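Local coordinates for protein alanine racemase (Actinobacillus succinogenes, PDB 3C3K) that is of unknown function but has a periplasmic binding protein-like fold of two alpha/beta lobes, as in the effector-binding cores of LacI-type regulators, at residues M71-E76 with C92-P97; S103-D108 with H264-W269; K124-L129 with L155-I160. All blocks are in the same frame, centred on the assembly; numbering follows the deposited sequence.

Interaction 1. Residues M71-E76 with C92-P97; sequences MDALSE and CAEYDP
Glu94 starts with CG anti to its carbonyl carbon and then bends at chi2 (-87°), which carries its carboxylate to the backbone of the 71-76 loop. Leu74 sets CG anti to its backbone N (chi1 -173°), so that both methyls reach the 92-97 loop. The one hydrogen bond between the two loops runs from Leu74 N to Glu94 OE2, 2.9 Å long and fairly straight (159° at the hydrogen), the N-H arriving from above the carboxylate plane. The same oxygen lies 3.5 Å from Ala73 CA, while Glu94 CG packs against the carbonyl of Asp72. Glu94 OE2 is also gripped by Gln137 N, and OE1 takes a weak bond from Tyr138 N. The carboxylate sits at the N-terminal start of helix 137-152, whose N-H groups would probably stabilise its negative charge. The Leu74 side chain crosses that of Asp96 at about a right angle, CD2 standing 3.7 Å from Asp96 CB, and CD1 leans 4.0 Å from Glu94 CB. Asp96 directs OD1 to Leu98 N, a bond within its own loop. At the other end Met71 CG meets Cys92 CB at 4.1 Å, and the rest of Met71 runs into helix 21-35. These are loops leaving neighbouring parallel strands, 68-70 and 89-92, at their C-terminal ends, the edge that faces the interlobe cleft in type I periplasmic binding proteins.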
ATOM      1  N   MET B  71       1.761   9.794 -12.338  1.00 13.04           N
ATOM      2  CA  MET B  71       2.699   9.927 -11.294  1.00 13.42           C
ATOM      3  C   MET B  71       4.051   9.316 -11.823  1.00 15.05           C
ATOM      4  O   MET B  71       5.008   9.205 -11.071  1.00 13.52           O
ATOM      5  CB  MET B  71       2.232   9.194 -10.021  1.00 13.92           C
ATOM      6  CG  MET B  71       0.720   9.452  -9.531  1.00 13.92           C
ATOM      7  SD  MET B  71       0.374   8.398  -8.024  1.00 10.93           S
ATOM      8  CE  MET B  71       1.362   9.308  -6.977  1.00 11.53           C
ATOM      9  N   ASP B  72       4.154   9.040 -13.133  1.00 14.16           N
ATOM     10  CA  ASP B  72       5.436   8.508 -13.666  1.00 14.92           C
ATOM     11  C   ASP B  72       6.591   9.484 -13.764  1.00 14.17           C
ATOM     12  O   ASP B  72       6.409  10.725 -13.653  1.00 14.80           O
ATOM     13  CB  ASP B  72       5.198   7.926 -15.050  1.00 16.52           C
ATOM     14  CG  ASP B  72       4.551   6.544 -15.009  1.00 17.86           C
ATOM     15  OD1 ASP B  72       4.459   5.980 -13.930  1.00 19.48           O
ATOM     16  OD2 ASP B  72       4.261   5.990 -16.106  1.00 21.17           O
ATOM     17  N   ALA B  73       7.792   8.934 -14.011  1.00 12.96           N
ATOM     18  CA  ALA B  73       8.987   9.754 -14.180  1.00 14.02           C
ATOM     19  C   ALA B  73       8.739  10.841 -15.227  1.00 14.31           C
ATOM     20  O   ALA B  73       8.107  10.597 -16.296  1.00 14.69           O
ATOM     21  CB  ALA B  73      10.224   8.877 -14.585  1.00 13.90           C
ATOM     22  N   LEU B  74       9.225  12.041 -14.899  1.00 15.46           N
ATOM     23  CA  LEU B  74       9.086  13.255 -15.719  1.00 16.48           C
ATOM     24  C   LEU B  74       9.543  13.035 -17.121  1.00 16.11           C
ATOM     25  O   LEU B  74       8.936  13.540 -18.034  1.00 15.83           O
ATOM     26  CB  LEU B  74       9.955  14.381 -15.105  1.00 19.44           C
ATOM     27  CG  LEU B  74       9.858  15.781 -15.679  1.00 21.00           C
ATOM     28  CD1 LEU B  74       8.496  16.305 -15.356  1.00 21.30           C
ATOM     29  CD2 LEU B  74      10.943  16.610 -15.038  1.00 25.71           C
ATOM     30  N   SER B  75      10.590  12.219 -17.318  1.00 15.07           N
ATOM     31  CA  SER B  75      11.135  12.016 -18.645  1.00 16.53           C
ATOM     32  C   SER B  75      10.258  11.172 -19.625  1.00 18.37           C
ATOM     33  O   SER B  75      10.560  11.024 -20.862  1.00 18.34           O
ATOM     34  CB  SER B  75      12.451  11.296 -18.485  1.00 16.31           C
ATOM     35  OG  SER B  75      12.231  10.012 -17.969  1.00 17.48           O
ATOM     36  N   GLU B  76       9.175  10.633 -19.077  1.00 18.35           N
ATOM     37  CA  GLU B  76       8.206   9.891 -19.869  1.00 17.69           C
ATOM     38  C   GLU B  76       7.287  10.862 -20.599  1.00 18.13           C
ATOM     39  O   GLU B  76       6.684  10.476 -21.571  1.00 17.73           O
ATOM     40  CB  GLU B  76       7.364   8.991 -18.958  1.00 18.25           C
ATOM     41  CG  GLU B  76       6.654   7.847 -19.723  1.00 19.15           C
ATOM     42  CD  GLU B  76       5.893   6.891 -18.831  1.00 19.73           C
ATOM     43  OE1 GLU B  76       5.021   7.368 -18.028  1.00 18.02           O
ATOM     44  OE2 GLU B  76       6.130   5.668 -18.998  1.00 20.79           O
ATOM     45  N   CYS B  92       1.645  14.491 -11.416  1.00 14.90           N
ATOM     46  CA  CYS B  92       1.801  14.560  -9.947  1.00 17.54           C
ATOM     47  C   CYS B  92       3.201  14.224  -9.506  1.00 17.22           C
ATOM     48  O   CYS B  92       3.810  13.280 -10.008  1.00 17.91           O
ATOM     49  CB  CYS B  92       0.928  13.519  -9.251  1.00 18.79           C
ATOM     50  SG  CYS B  92      -0.812  13.810  -9.251  1.00 26.31           S
ATOM     51  N   ALA B  93       3.688  14.955  -8.502  1.00 18.51           N
ATOM     52  CA  ALA B  93       4.883  14.581  -7.766  1.00 17.45           C
ATOM     53  C   ALA B  93       6.167  14.711  -8.528  1.00 18.31           C
ATOM     54  O   ALA B  93       7.176  14.380  -8.002  1.00 19.26           O
ATOM     55  CB  ALA B  93       4.776  13.162  -7.188  1.00 17.80           C
ATOM     56  N   GLU B  94       6.131  15.196  -9.749  1.00 19.61           N
ATOM     57  CA  GLU B  94       7.341  15.633 -10.448  1.00 20.94           C
ATOM     58  C   GLU B  94       7.176  17.131 -10.770  1.00 21.41           C
ATOM     59  O   GLU B  94       6.089  17.594 -11.088  1.00 22.48           O
ATOM     60  CB  GLU B  94       7.573  14.829 -11.724  1.00 20.08           C
ATOM     61  CG  GLU B  94       7.943  13.366 -11.522  1.00 20.85           C
ATOM     62  CD  GLU B  94       9.428  13.169 -11.347  1.00 23.76           C
ATOM     63  OE1 GLU B  94      10.002  13.834 -10.457  1.00 25.57           O
ATOM     64  OE2 GLU B  94      10.014  12.364 -12.106  1.00 23.56           O
ATOM     65  N   TYR B  95       8.249  17.882 -10.650  1.00 21.87           N
ATOM     66  CA  TYR B  95       8.195  19.333 -10.846  1.00 21.67           C
ATOM     67  C   TYR B  95       9.210  19.812 -11.862  1.00 21.94           C
ATOM     68  O   TYR B  95      10.412  19.725 -11.596  1.00 22.26           O
ATOM     69  CB  TYR B  95       8.484  20.030  -9.524  1.00 20.67           C
ATOM     70  CG  TYR B  95       8.476  21.524  -9.556  1.00 19.66           C
ATOM     71  CD1 TYR B  95       7.359  22.211  -9.980  1.00 23.22           C
ATOM     72  CD2 TYR B  95       9.539  22.246  -9.069  1.00 19.67           C
ATOM     73  CE1 TYR B  95       7.305  23.579  -9.994  1.00 20.56           C
ATOM     74  CE2 TYR B  95       9.514  23.609  -9.045  1.00 22.67           C
ATOM     75  CZ  TYR B  95       8.363  24.267  -9.507  1.00 22.04           C
ATOM     76  OH  TYR B  95       8.283  25.610  -9.499  1.00 21.66           O
ATOM     77  N   ASP B  96       8.716  20.319 -13.004  1.00 21.62           N
ATOM     78  CA  ASP B  96       9.529  21.040 -13.959  1.00 22.59           C
ATOM     79  C   ASP B  96       8.721  22.227 -14.446  1.00 22.39           C
ATOM     80  O   ASP B  96       7.719  22.050 -15.148  1.00 21.70           O
ATOM     81  CB  ASP B  96       9.857  20.194 -15.172  1.00 23.34           C
ATOM     82  CG  ASP B  96      10.765  20.934 -16.143  1.00 26.79           C
ATOM     83  OD1 ASP B  96      11.147  22.110 -15.854  1.00 27.73           O
ATOM     84  OD2 ASP B  96      11.124  20.315 -17.164  1.00 26.00           O
ATOM     85  N   PRO B  97       9.090  23.443 -14.009  1.00 22.18           N
ATOM     86  CA  PRO B  97       8.257  24.596 -14.436  1.00 22.53           C
ATOM     87  C   PRO B  97       8.342  24.968 -15.936  1.00 22.45           C
ATOM     88  O   PRO B  97       7.535  25.781 -16.435  1.00 21.49           O
ATOM     89  CB  PRO B  97       8.701  25.756 -13.511  1.00 23.38           C
ATOM     90  CG  PRO B  97       9.855  25.212 -12.635  1.00 21.72           C
ATOM     91  CD  PRO B  97      10.136  23.779 -13.025  1.00 22.68           C
TER

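Interaction 2. Residues S103-D108 with H264-W269; sequences SVSIDD and HHLLPW
Backbone bonds of a parallel ladder carry most of this contact, in which strand 264-266, far along the chain, pairs with 102-105 as the outermost strand of the six-stranded sheet. Ser103 O receives His265 N (2.9 Å, the donor above the carbonyl plane), His265 O receives Ser105 N (3.1 Å), and Ser105 O receives Leu267 N (2.8 Å, 164° at the hydrogen).

Among side chains, Ser103 OG, in the crowded position between N and carbonyl carbon, is hydrogen-bonded to His264 ND1 at the ring edge (2.7 Å; either atom could be the donor); NE2 of that ring bonds to Ser99 O.

Two waters bridge the segments: one joins Ser103 OG, Ser105 OG and His265 O, the other links Asp107 N (2.6 Å) to Leu267 O.

Apolar groups fill the rest. Val104 CG2 lies 4.0 Å from Leu267 CG on the other face, toward helix 239-254, and Leu266 CD2 rests 3.5 Å from Ile106 O. Ile106 CD1 approaches Trp269 CB at 4.3 Å.

Past the last direct bond, Leu267 N to Ser105 O, a water thus takes over, while the other ties the serine hydroxyls to the ladder; fixing the His264 ring at both nitrogens should restrict its rotation.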
ATOM      1  N   SER B 103       1.105  20.481 -13.264  1.00 14.46           N
ATOM      2  CA  SER B 103       1.618  19.575 -12.247  1.00 14.48           C
ATOM      3  C   SER B 103       1.210  20.073 -10.883  1.00 13.53           C
ATOM      4  O   SER B 103       0.894  21.246 -10.688  1.00 14.14           O
ATOM      5  CB  SER B 103       3.148  19.483 -12.297  1.00 13.77           C
ATOM      6  OG  SER B 103       3.639  20.780 -12.035  1.00 19.87           O
ATOM      7  N   VAL B 104       1.310  19.175  -9.921  1.00 14.59           N
ATOM      8  CA  VAL B 104       1.131  19.481  -8.519  1.00 16.19           C
ATOM      9  C   VAL B 104       2.095  18.549  -7.740  1.00 16.48           C
ATOM     10  O   VAL B 104       2.159  17.357  -7.999  1.00 16.84           O
ATOM     11  CB  VAL B 104      -0.365  19.357  -8.071  1.00 15.87           C
ATOM     12  CG1 VAL B 104      -0.956  18.020  -8.422  1.00 18.81           C
ATOM     13  CG2 VAL B 104      -0.497  19.541  -6.533  1.00 15.68           C
ATOM     14  N   SER B 105       2.904  19.140  -6.876  1.00 16.56           N
ATOM     15  CA  SER B 105       3.963  18.441  -6.122  1.00 16.77           C
ATOM     16  C   SER B 105       4.467  19.339  -5.005  1.00 16.84           C
ATOM     17  O   SER B 105       3.958  20.445  -4.808  1.00 17.71           O
ATOM     18  CB  SER B 105       5.150  18.057  -7.002  1.00 15.62           C
ATOM     19  OG  SER B 105       5.681  19.178  -7.609  1.00 16.47           O
ATOM     20  N   ILE B 106       5.435  18.841  -4.238  1.00 16.45           N
ATOM     21  CA  ILE B 106       6.165  19.669  -3.314  1.00 16.11           C
ATOM     22  C   ILE B 106       7.487  20.085  -3.972  1.00 16.73           C
ATOM     23  O   ILE B 106       7.816  19.617  -5.078  1.00 14.32           O
ATOM     24  CB  ILE B 106       6.491  18.887  -1.991  1.00 17.08           C
ATOM     25  CG1 ILE B 106       7.495  17.743  -2.280  1.00 16.55           C
ATOM     26  CG2 ILE B 106       5.179  18.431  -1.318  1.00 14.33           C
ATOM     27  CD1 ILE B 106       8.263  17.212  -1.092  1.00 17.62           C
ATOM     28  N   ASP B 107       8.257  20.930  -3.263  1.00 15.68           N
ATOM     29  CA  ASP B 107       9.614  21.284  -3.688  1.00 16.85           C
ATOM     30  C   ASP B 107      10.623  20.316  -3.031  1.00 16.09           C
ATOM     31  O   ASP B 107      11.015  20.500  -1.900  1.00 16.15           O
ATOM     32  CB  ASP B 107       9.924  22.724  -3.241  1.00 16.04           C
ATOM     33  CG  ASP B 107      11.285  23.204  -3.690  1.00 17.44           C
ATOM     34  OD1 ASP B 107      12.195  22.428  -4.037  1.00 20.92           O
ATOM     35  OD2 ASP B 107      11.476  24.409  -3.673  1.00 18.62           O
ATOM     36  N   ASP B 108      11.077  19.321  -3.775  1.00 16.76           N
ATOM     37  CA  ASP B 108      11.960  18.295  -3.266  1.00 16.03           C
ATOM     38  C   ASP B 108      13.327  18.811  -2.891  1.00 16.18           C
ATOM     39  O   ASP B 108      13.970  18.295  -1.955  1.00 15.03           O
ATOM     40  CB  ASP B 108      12.058  17.162  -4.259  1.00 16.63           C
ATOM     41  CG  ASP B 108      10.804  16.278  -4.229  1.00 16.15           C
ATOM     42  OD1 ASP B 108      10.570  15.749  -3.153  1.00 15.62           O
ATOM     43  OD2 ASP B 108      10.036  16.187  -5.200  1.00 15.75           O
ATOM     44  N   HIS B 264       1.996  25.144 -12.350  1.00 13.17           N
ATOM     45  CA  HIS B 264       2.796  24.160 -11.654  1.00 14.11           C
ATOM     46  C   HIS B 264       2.618  24.472 -10.212  1.00 15.17           C
ATOM     47  O   HIS B 264       3.272  25.388  -9.696  1.00 15.62           O
ATOM     48  CB  HIS B 264       4.267  24.244 -12.088  1.00 14.70           C
ATOM     49  CG  HIS B 264       4.499  23.860 -13.524  1.00 15.86           C
ATOM     50  ND1 HIS B 264       4.389  22.552 -13.969  1.00 18.08           N
ATOM     51  CD2 HIS B 264       4.846  24.598 -14.614  1.00 13.73           C
ATOM     52  CE1 HIS B 264       4.614  22.507 -15.276  1.00 11.10           C
ATOM     53  NE2 HIS B 264       4.912  23.733 -15.685  1.00 14.48           N
ATOM     54  N   HIS B 265       1.631  23.836  -9.563  1.00 15.86           N
ATOM     55  CA  HIS B 265       1.395  24.110  -8.142  1.00 16.05           C
ATOM     56  C   HIS B 265       2.422  23.419  -7.234  1.00 16.90           C
ATOM     57  O   HIS B 265       2.747  22.235  -7.426  1.00 16.66           O
ATOM     58  CB  HIS B 265       0.015  23.633  -7.703  1.00 16.01           C
ATOM     59  CG  HIS B 265      -1.109  24.422  -8.264  1.00 16.52           C
ATOM     60  ND1 HIS B 265      -1.834  25.310  -7.499  1.00 18.99           N
ATOM     61  CD2 HIS B 265      -1.639  24.478  -9.513  1.00 20.08           C
ATOM     62  CE1 HIS B 265      -2.770  25.879  -8.247  1.00 19.11           C
ATOM     63  NE2 HIS B 265      -2.686  25.388  -9.472  1.00 21.37           N
ATOM     64  N   LEU B 266       2.933  24.170  -6.262  1.00 16.10           N
ATOM     65  CA  LEU B 266       3.811  23.640  -5.247  1.00 17.57           C
ATOM     66  C   LEU B 266       3.032  23.723  -3.981  1.00 17.65           C
ATOM     67  O   LEU B 266       2.637  24.796  -3.600  1.00 19.82           O
ATOM     68  CB  LEU B 266       5.064  24.476  -5.099  1.00 16.96           C
ATOM     69  CG  LEU B 266       6.184  24.128  -6.104  1.00 19.17           C
ATOM     70  CD1 LEU B 266       7.328  25.059  -5.784  1.00 19.60           C
ATOM     71  CD2 LEU B 266       6.646  22.739  -6.054  1.00 13.63           C
ATOM     72  N   LEU B 267       2.795  22.593  -3.342  1.00 18.50           N
ATOM     73  CA  LEU B 267       2.125  22.523  -2.038  1.00 18.29           C
ATOM     74  C   LEU B 267       3.175  22.389  -0.900  1.00 18.96           C
ATOM     75  O   LEU B 267       4.292  21.860  -1.132  1.00 18.87           O
ATOM     76  CB  LEU B 267       1.090  21.366  -2.000  1.00 16.47           C
ATOM     77  CG  LEU B 267      -0.049  21.382  -3.033  1.00 17.60           C
ATOM     78  CD1 LEU B 267      -1.058  20.348  -2.653  1.00 17.48           C
ATOM     79  CD2 LEU B 267      -0.802  22.752  -3.175  1.00 20.91           C
ATOM     80  N   PRO B 268       2.870  22.949   0.307  1.00 19.19           N
ATOM     81  CA  PRO B 268       3.899  22.965   1.385  1.00 18.96           C
ATOM     82  C   PRO B 268       4.166  21.586   1.944  1.00 19.35           C
ATOM     83  O   PRO B 268       3.233  20.864   2.190  1.00 19.66           O
ATOM     84  CB  PRO B 268       3.293  23.851   2.520  1.00 20.33           C
ATOM     85  CG  PRO B 268       1.904  24.305   2.055  1.00 18.90           C
ATOM     86  CD  PRO B 268       1.592  23.600   0.698  1.00 19.66           C
ATOM     87  N   TRP B 269       5.444  21.242   2.131  1.00 19.18           N
ATOM     88  CA  TRP B 269       5.867  20.081   2.915  1.00 19.07           C
ATOM     89  C   TRP B 269       6.137  20.512   4.340  1.00 19.65           C
ATOM     90  O   TRP B 269       6.415  21.677   4.576  1.00 20.34           O
ATOM     91  CB  TRP B 269       7.141  19.490   2.316  1.00 18.54           C
ATOM     92  CG  TRP B 269       8.218  20.512   2.158  1.00 19.38           C
ATOM     93  CD1 TRP B 269       8.470  21.272   1.051  1.00 22.75           C
ATOM     94  CD2 TRP B 269       9.181  20.906   3.150  1.00 18.78           C
ATOM     95  NE1 TRP B 269       9.517  22.125   1.291  1.00 24.25           N
ATOM     96  CE2 TRP B 269       9.985  21.901   2.569  1.00 21.82           C
ATOM     97  CE3 TRP B 269       9.440  20.500   4.475  1.00 16.57           C
ATOM     98  CZ2 TRP B 269      11.030  22.523   3.266  1.00 21.86           C
ATOM     99  CZ3 TRP B 269      10.483  21.123   5.191  1.00 18.66           C
ATOM    100  CH2 TRP B 269      11.249  22.143   4.588  1.00 19.05           C
TER
HETATM  101  O   HOH W   1       4.564  20.872  -9.171  1.00 18.33           O
HETATM  102  O   HOH W   2       6.839  22.463  -1.646  1.00 17.56           O

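Interaction 3. Residues K124-L129 with L155-I160; sequences KKRIAL and LDYSRI
Three hydrogen bonds grip the oxygen of one bridging water, which donates to Lys125 O and Tyr157 O and accepts from Ile127 N, each at 2.8 Å. Lys125 O is held twice, since a second water donates to it at 2.7 Å while accepting from Tyr157 N. The two waters thus stand in for direct backbone bonds where the segments have not yet closed into a sheet. Further on they pair directly: Leu129 N bonds to Arg159 O at 2.8 Å, nearly straight (167°) and along the C=O axis, and Ile160 CA turns its C-H to Leu129 O. Between these zones lies Tyr157, with CG anti to its backbone N (chi1 178°), so that its ring reaches across the gap. Arg126 CB covers one face as a CH-pi contact, 3.7 Å from the centroid and 18° off the normal. Ile127 O meets the ring edge in plane, 3.4 Å from CE2, and the hydroxyl tip touches Ala128 CB. The guanidinium of Arg126 leads elsewhere, with NE on Lys184 O. Strand 127-131 runs between edge strand 159-162 and strand 187-190, and helix 137-152 makes the beta-alpha-beta crossover; its Tyr146 OH bonds to both Ile127 O and Arg159 N, while Ile127 and Leu155 pack against helix 108-121.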
ATOM      1  N   LYS B 124      25.132  16.216  13.743  1.00 18.71           N
ATOM      2  CA  LYS B 124      25.475  15.084  12.885  1.00 17.01           C
ATOM      3  C   LYS B 124      26.448  15.504  11.763  1.00 17.52           C
ATOM      4  O   LYS B 124      26.330  16.580  11.250  1.00 18.24           O
ATOM      5  CB  LYS B 124      24.193  14.450  12.303  1.00 16.38           C
ATOM      6  CG  LYS B 124      23.252  13.887  13.369  1.00 15.92           C
ATOM      7  CD  LYS B 124      23.982  12.772  14.157  1.00 12.73           C
ATOM      8  CE  LYS B 124      23.101  12.112  15.216  1.00 14.22           C
ATOM      9  NZ  LYS B 124      23.637  10.702  15.504  1.00 18.00           N
ATOM     10  N   LYS B 125      27.404  14.661  11.396  1.00 17.26           N
ATOM     11  CA  LYS B 125      28.482  15.076  10.541  1.00 17.65           C
ATOM     12  C   LYS B 125      28.749  14.040   9.437  1.00 18.52           C
ATOM     13  O   LYS B 125      29.443  14.312   8.442  1.00 18.54           O
ATOM     14  CB  LYS B 125      29.759  15.281  11.378  1.00 18.53           C
ATOM     15  CG  LYS B 125      29.852  16.702  11.931  1.00 20.61           C
ATOM     16  CD  LYS B 125      31.146  16.922  12.672  1.00 27.38           C
ATOM     17  CE  LYS B 125      31.155  18.277  13.341  1.00 32.54           C
ATOM     18  NZ  LYS B 125      29.856  18.584  14.046  1.00 39.97           N
ATOM     19  N   ARG B 126      28.160  12.864   9.577  1.00 17.75           N
ATOM     20  CA  ARG B 126      28.329  11.839   8.550  1.00 18.08           C
ATOM     21  C   ARG B 126      26.963  11.321   8.144  1.00 18.00           C
ATOM     22  O   ARG B 126      26.487  10.285   8.670  1.00 19.32           O
ATOM     23  CB  ARG B 126      29.216  10.704   9.065  1.00 17.27           C
ATOM     24  CG  ARG B 126      30.667  11.137   9.261  1.00 19.21           C
ATOM     25  CD  ARG B 126      31.609  10.143  10.057  1.00 20.04           C
ATOM     26  NE  ARG B 126      31.000   9.348  11.125  1.00 26.21           N
ATOM     27  CZ  ARG B 126      30.845   9.711  12.407  1.00 29.22           C
ATOM     28  NH1 ARG B 126      31.239  10.902  12.845  1.00 27.77           N
ATOM     29  NH2 ARG B 126      30.278   8.861  13.281  1.00 28.66           N
ATOM     30  N   ILE B 127      26.324  12.051   7.235  1.00 16.46           N
ATOM     31  CA  ILE B 127      24.954  11.800   6.894  1.00 16.68           C
ATOM     32  C   ILE B 127      25.003  11.010   5.589  1.00 16.58           C
ATOM     33  O   ILE B 127      25.645  11.455   4.618  1.00 18.74           O
ATOM     34  CB  ILE B 127      24.161  13.129   6.709  1.00 15.73           C
ATOM     35  CG1 ILE B 127      24.160  13.947   8.000  1.00 17.05           C
ATOM     36  CG2 ILE B 127      22.689  12.832   6.231  1.00 18.55           C
ATOM     37  CD1 ILE B 127      23.940  15.405   7.820  1.00 19.33           C
ATOM     38  N   ALA B 128      24.337   9.863   5.565  1.00 15.22           N
ATOM     39  CA  ALA B 128      24.218   8.983   4.381  1.00 13.96           C
ATOM     40  C   ALA B 128      22.813   9.133   3.807  1.00 14.76           C
ATOM     41  O   ALA B 128      21.881   9.624   4.503  1.00 14.71           O
ATOM     42  CB  ALA B 128      24.499   7.456   4.774  1.00 14.71           C
ATOM     43  N   LEU B 129      22.673   8.756   2.534  1.00 12.34           N
ATOM     44  CA  LEU B 129      21.410   8.769   1.811  1.00 12.79           C
ATOM     45  C   LEU B 129      21.084   7.355   1.308  1.00 13.47           C
ATOM     46  O   LEU B 129      21.951   6.646   0.766  1.00 13.10           O
ATOM     47  CB  LEU B 129      21.467   9.772   0.631  1.00 12.06           C
ATOM     48  CG  LEU B 129      20.223   9.937  -0.260  1.00 11.67           C
ATOM     49  CD1 LEU B 129      19.187  10.857   0.504  1.00 11.13           C
ATOM     50  CD2 LEU B 129      20.559  10.597  -1.599  1.00 13.66           C
ATOM     51  N   LEU B 155      31.168  19.322   4.936  1.00 17.71           N
ATOM     52  CA  LEU B 155      31.284  17.993   5.495  1.00 19.10           C
ATOM     53  C   LEU B 155      32.131  17.129   4.557  1.00 20.00           C
ATOM     54  O   LEU B 155      31.980  17.165   3.361  1.00 20.54           O
ATOM     55  CB  LEU B 155      29.896  17.384   5.775  1.00 19.12           C
ATOM     56  CG  LEU B 155      28.959  18.273   6.656  1.00 21.06           C
ATOM     57  CD1 LEU B 155      27.570  17.764   6.865  1.00 20.59           C
ATOM     58  CD2 LEU B 155      29.549  18.517   8.045  1.00 20.29           C
ATOM     59  N   ASP B 156      33.006  16.311   5.111  1.00 20.68           N
ATOM     60  CA  ASP B 156      33.833  15.453   4.272  1.00 22.10           C
ATOM     61  C   ASP B 156      33.114  14.134   3.839  1.00 22.66           C
ATOM     62  O   ASP B 156      33.349  13.589   2.736  1.00 23.63           O
ATOM     63  CB  ASP B 156      35.090  15.137   5.044  1.00 24.37           C
ATOM     64  CG  ASP B 156      36.208  14.569   4.134  1.00 31.13           C
ATOM     65  OD1 ASP B 156      36.062  14.542   2.870  1.00 33.37           O
ATOM     66  OD2 ASP B 156      37.220  14.144   4.702  1.00 36.42           O
ATOM     67  N   TYR B 157      32.206  13.653   4.672  1.00 20.67           N
ATOM     68  CA  TYR B 157      31.525  12.377   4.421  1.00 20.12           C
ATOM     69  C   TYR B 157      30.325  12.549   3.513  1.00 20.06           C
ATOM     70  O   TYR B 157      29.417  13.410   3.752  1.00 18.43           O
ATOM     71  CB  TYR B 157      31.061  11.758   5.752  1.00 19.32           C
ATOM     72  CG  TYR B 157      30.284  10.447   5.689  1.00 18.25           C
ATOM     73  CD1 TYR B 157      30.891   9.240   6.004  1.00 17.63           C
ATOM     74  CD2 TYR B 157      28.923  10.434   5.391  1.00 18.75           C
ATOM     75  CE1 TYR B 157      30.174   8.043   5.975  1.00 18.79           C
ATOM     76  CE2 TYR B 157      28.211   9.268   5.328  1.00 17.43           C
ATOM     77  CZ  TYR B 157      28.835   8.067   5.631  1.00 17.56           C
ATOM     78  OH  TYR B 157      28.114   6.913   5.619  1.00 17.74           O
ATOM     79  N   SER B 158      30.307  11.663   2.528  1.00 19.75           N
ATOM     80  CA  SER B 158      29.235  11.538   1.601  1.00 20.04           C
ATOM     81  C   SER B 158      29.034  10.076   1.368  1.00 20.53           C
ATOM     82  O   SER B 158      30.041   9.326   1.157  1.00 18.88           O
ATOM     83  CB  SER B 158      29.682  12.093   0.251  1.00 19.68           C
ATOM     84  OG  SER B 158      28.641  12.802  -0.272  1.00 25.41           O
ATOM     85  N   ARG B 159      27.762   9.651   1.416  1.00 19.25           N
ATOM     86  CA  ARG B 159      27.434   8.381   0.861  1.00 19.30           C
ATOM     87  C   ARG B 159      26.051   7.972   0.542  1.00 19.22           C
ATOM     88  O   ARG B 159      25.114   8.224   1.302  1.00 18.31           O
ATOM     89  CB  ARG B 159      28.443   7.292   1.095  1.00 22.80           C
ATOM     90  CG  ARG B 159      28.341   6.246   2.146  1.00 22.52           C
ATOM     91  CD  ARG B 159      29.586   5.331   1.797  1.00 26.19           C
ATOM     92  NE  ARG B 159      30.609   5.343   2.866  1.00 30.12           N
ATOM     93  CZ  ARG B 159      31.619   6.223   2.975  1.00 35.08           C
ATOM     94  NH1 ARG B 159      32.457   6.137   4.009  1.00 35.29           N
ATOM     95  NH2 ARG B 159      31.788   7.204   2.087  1.00 34.21           N
ATOM     96  N   ILE B 160      25.931   7.274  -0.573  1.00 17.26           N
ATOM     97  CA  ILE B 160      24.619   6.964  -1.102  1.00 16.54           C
ATOM     98  C   ILE B 160      24.530   5.486  -1.354  1.00 17.58           C
ATOM     99  O   ILE B 160      25.453   4.877  -1.970  1.00 16.67           O
ATOM    100  CB  ILE B 160      24.402   7.706  -2.425  1.00 16.33           C
ATOM    101  CG1 ILE B 160      24.553   9.188  -2.189  1.00 15.41           C
ATOM    102  CG2 ILE B 160      23.026   7.356  -3.050  1.00 12.92           C
ATOM    103  CD1 ILE B 160      24.754  10.053  -3.455  1.00 16.95           C
TER
HETATM  104  O   HOH W   3      27.926  14.047   6.061  1.00 12.75           O
HETATM  105  O   HOH W   4      32.035  14.624   7.676  1.00 23.33           O

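Interactions 1 and 2 share one lobe and its six-stranded sheet; their centres are about 11 Å apart, and a probable hydrogen bond from Ala93 N to Val104 O ties them together. Interaction 3 belongs to the four-stranded sheet of the other lobe, its centre about 27 Å from that of interaction 2. The contact of 71-76 with 92-97 is the most buried and joins loops through a carboxylate and a leucine. The other two are partly buried parallel pairings at an edge strand, yet they differ: interaction 2 has a regular ladder with one water over its serine hydroxyls and one beyond its end, whereas interaction 3 relies on waters and a tyrosine before its strands pair.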